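Local coordinates for protein esterase E25 (Uncultured bacterium, PDB 4Q05) that probably hydrolyses ester bonds as a dimeric esterase of the bacterial hormone-sensitive lipase family, at residues 197-203 with 225-231. Residues are numbered along the deposited sequence; the frame is centred on the assembly and turned at random.
Sequences AQKIALG and DLPGALF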
loop_
_atom_site.group_PDB
_atom_site.type_symbol
_atom_site.label_atom_id
_atom_site.label_comp_id
_atom_site.label_asym_id
_atom_site.label_seq_id
_atom_site.Cartn_x
_atom_site.Cartn_y
_atom_site.Cartn_z
ATOM N N ALA A 197 -7.894 24.046 16.601
ATOM C CA ALA A 197 -7.191 22.798 16.321
ATOM C C ALA A 197 -7.434 22.367 14.877
ATOM O O ALA A 197 -6.623 21.662 14.275
ATOM C CB ALA A 197 -7.656 21.709 17.280
ATOM N N GLN A 198 -8.553 22.807 14.316
ATOM C CA GLN A 198 -8.946 22.384 12.975
ATOM C C GLN A 198 -8.027 22.958 11.904
ATOM O O GLN A 198 -7.987 22.468 10.770
ATOM C CB GLN A 198 -10.407 22.768 12.711
ATOM C CG GLN A 198 -10.958 22.265 11.391
ATOM C CD GLN A 198 -10.986 20.754 11.304
ATOM O OE1 GLN A 198 -11.134 20.065 12.316
ATOM N NE2 GLN A 198 -10.842 20.227 10.087
ATOM N N LYS A 199 -7.278 23.995 12.266
ATOM C CA LYS A 199 -6.336 24.608 11.346
ATOM C C LYS A 199 -4.976 23.929 11.428
ATOM O O LYS A 199 -4.018 24.343 10.766
ATOM C CB LYS A 199 -6.174 26.092 11.660
ATOM C CG LYS A 199 -7.435 26.920 11.402
ATOM C CD LYS A 199 -7.177 28.395 11.659
ATOM C CE LYS A 199 -8.477 29.203 11.564
ATOM N NZ LYS A 199 -9.064 29.131 10.204
ATOM N N ILE A 200 -4.894 22.904 12.265
ATOM C CA ILE A 200 -3.619 22.267 12.548
ATOM C C ILE A 200 -3.543 20.862 11.984
ATOM O O ILE A 200 -4.443 20.043 12.205
ATOM C CB ILE A 200 -3.364 22.221 14.064
ATOM C CG1 ILE A 200 -3.198 23.644 14.607
ATOM C CG2 ILE A 200 -2.134 21.359 14.392
ATOM C CD1 ILE A 200 -3.001 23.695 16.104
ATOM N N ALA A 201 -2.470 20.591 11.242
ATOM C CA ALA A 201 -2.118 19.219 10.896
ATOM C C ALA A 201 -0.995 18.769 11.829
ATOM O O ALA A 201 -0.180 19.565 12.272
ATOM C CB ALA A 201 -1.693 19.097 9.416
ATOM N N LEU A 202 -0.967 17.488 12.136
ATOM C CA LEU A 202 0.014 16.972 13.061
ATOM C C LEU A 202 0.605 15.691 12.517
ATOM O O LEU A 202 -0.113 14.782 12.099
ATOM C CB LEU A 202 -0.666 16.668 14.401
ATOM C CG LEU A 202 0.140 15.854 15.415
ATOM C CD1 LEU A 202 1.312 16.676 15.931
ATOM C CD2 LEU A 202 -0.736 15.385 16.578
ATOM N N GLY A 203 1.917 15.582 12.549
ATOM C CA GLY A 203 2.480 14.278 12.319
ATOM C C GLY A 203 3.915 14.274 11.895
ATOM O O GLY A 203 4.637 15.250 12.056
ATOM N N ASP A 225 -9.901 19.060 21.640
ATOM C CA ASP A 225 -10.035 19.269 20.203
ATOM C C ASP A 225 -8.887 18.588 19.443
ATOM O O ASP A 225 -7.750 18.581 19.903
ATOM C CB ASP A 225 -10.063 20.760 19.887
ATOM C CG ASP A 225 -11.396 21.416 20.241
ATOM O OD1 ASP A 225 -12.266 20.749 20.834
ATOM O OD2 ASP A 225 -11.566 22.611 19.918
ATOM N N LEU A 226 -9.191 18.018 18.282
ATOM C CA LEU A 226 -8.197 17.249 17.524
ATOM C C LEU A 226 -7.664 18.041 16.351
ATOM O O LEU A 226 -8.319 18.958 15.873
ATOM C CB LEU A 226 -8.818 15.962 16.994
ATOM C CG LEU A 226 -9.507 15.079 18.031
ATOM C CD1 LEU A 226 -10.106 13.855 17.347
ATOM C CD2 LEU A 226 -8.516 14.668 19.092
ATOM N N PRO A 227 -6.470 17.679 15.861
ATOM C CA PRO A 227 -5.970 18.336 14.647
ATOM C C PRO A 227 -6.930 18.108 13.480
ATOM O O PRO A 227 -7.700 17.146 13.503
ATOM C CB PRO A 227 -4.641 17.610 14.376
ATOM C CG PRO A 227 -4.227 17.056 15.679
ATOM C CD PRO A 227 -5.514 16.690 16.386
ATOM N N GLY A 228 -6.885 18.984 12.482
ATOM C CA GLY A 228 -7.698 18.824 11.292
ATOM C C GLY A 228 -7.236 17.674 10.408
ATOM O O GLY A 228 -8.007 17.157 9.602
ATOM N N ALA A 229 -5.979 17.274 10.549
ATOM C CA ALA A 229 -5.425 16.194 9.726
ATOM C C ALA A 229 -4.170 15.620 10.370
ATOM O O ALA A 229 -3.479 16.317 11.115
ATOM C CB ALA A 229 -5.092 16.709 8.335
ATOM N N LEU A 230 -3.873 14.352 10.086
ATOM C CA LEU A 230 -2.640 13.751 10.576
ATOM C C LEU A 230 -1.813 13.307 9.398
ATOM O O LEU A 230 -2.359 12.918 8.369
ATOM C CB LEU A 230 -2.930 12.521 11.426
ATOM C CG LEU A 230 -3.832 12.693 12.635
ATOM C CD1 LEU A 230 -3.861 11.372 13.397
ATOM C CD2 LEU A 230 -3.337 13.833 13.525
ATOM N N PHE A 231 -0.499 13.372 9.558
ATOM C CA PHE A 231 0.437 12.792 8.608
ATOM C C PHE A 231 1.218 11.689 9.313
ATOM O O PHE A 231 1.869 11.942 10.331
ATOM C CB PHE A 231 1.399 13.869 8.114
ATOM C CG PHE A 231 2.502 13.340 7.263
ATOM C CD1 PHE A 231 2.254 12.957 5.958
ATOM C CD2 PHE A 231 3.787 13.208 7.771
ATOM C CE1 PHE A 231 3.275 12.459 5.162
ATOM C CE2 PHE A 231 4.808 12.725 6.994
ATOM C CZ PHE A 231 4.557 12.346 5.681
HETATM O O HOH W 1 -9.746 24.256 18.734
HETATM O O HOH W 2 -10.706 17.347 9.746
HETATM O O HOH W 3 -10.879 20.089 15.504
#
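Leu202 and Leu230 pair in register on neighbouring parallel strands: Leu202 N gives its hydrogen to Ala229 O at 3.0 Å, and Leu202 O receives Phe231 N. Where strand 200-203 begins, Gly228 N, one residue ahead of its own strand, reaches Ile200 O at 2.7 Å and shares a weak second bond with Ala197 O. Glycine suits this place because a beta carbon here would run into Gln198 O. Gln198 bends back onto the same residue. Its CB starts away from 225-231, CG stands anti to the backbone N (chi1 -175°), and the bend at chi2 brings the amide back. CD then lies 3.8 Å from Gly228 CA. At the tip NE2 lies 3.6 Å from that CA and hands a hydrogen to a water that donates in turn to Gly228 O; OE1 takes a hydrogen from another water, which also donates to Leu226 O. An amide, donor at one end and acceptor at the other, can serve both bridges. Leu202 CB meets Pro227 CG at 3.8 Å and Leu230 CD2 at 4.0 Å on the face these leucines share, a buried layer to which leucine and proline side chains offer only hydrocarbon. The small Ala201 and Ala229 share the other face, where the methyl group of Ala201 leaves room for Phe133 of strand 132-136, while Gly203, where a side chain would strike Phe231 O, leads into a probable nucleophile elbow. The pair forms two central strands of an alpha/beta hydrolase sheet, joined by a beta-alpha-beta crossover through helix 206-221, whose Thr212 and Leu215 pack on Leu202. Strand 132-136 flanks 200-203 on its far edge, and helix 179-194 brings Tyr188 and Leu192 against Ala197.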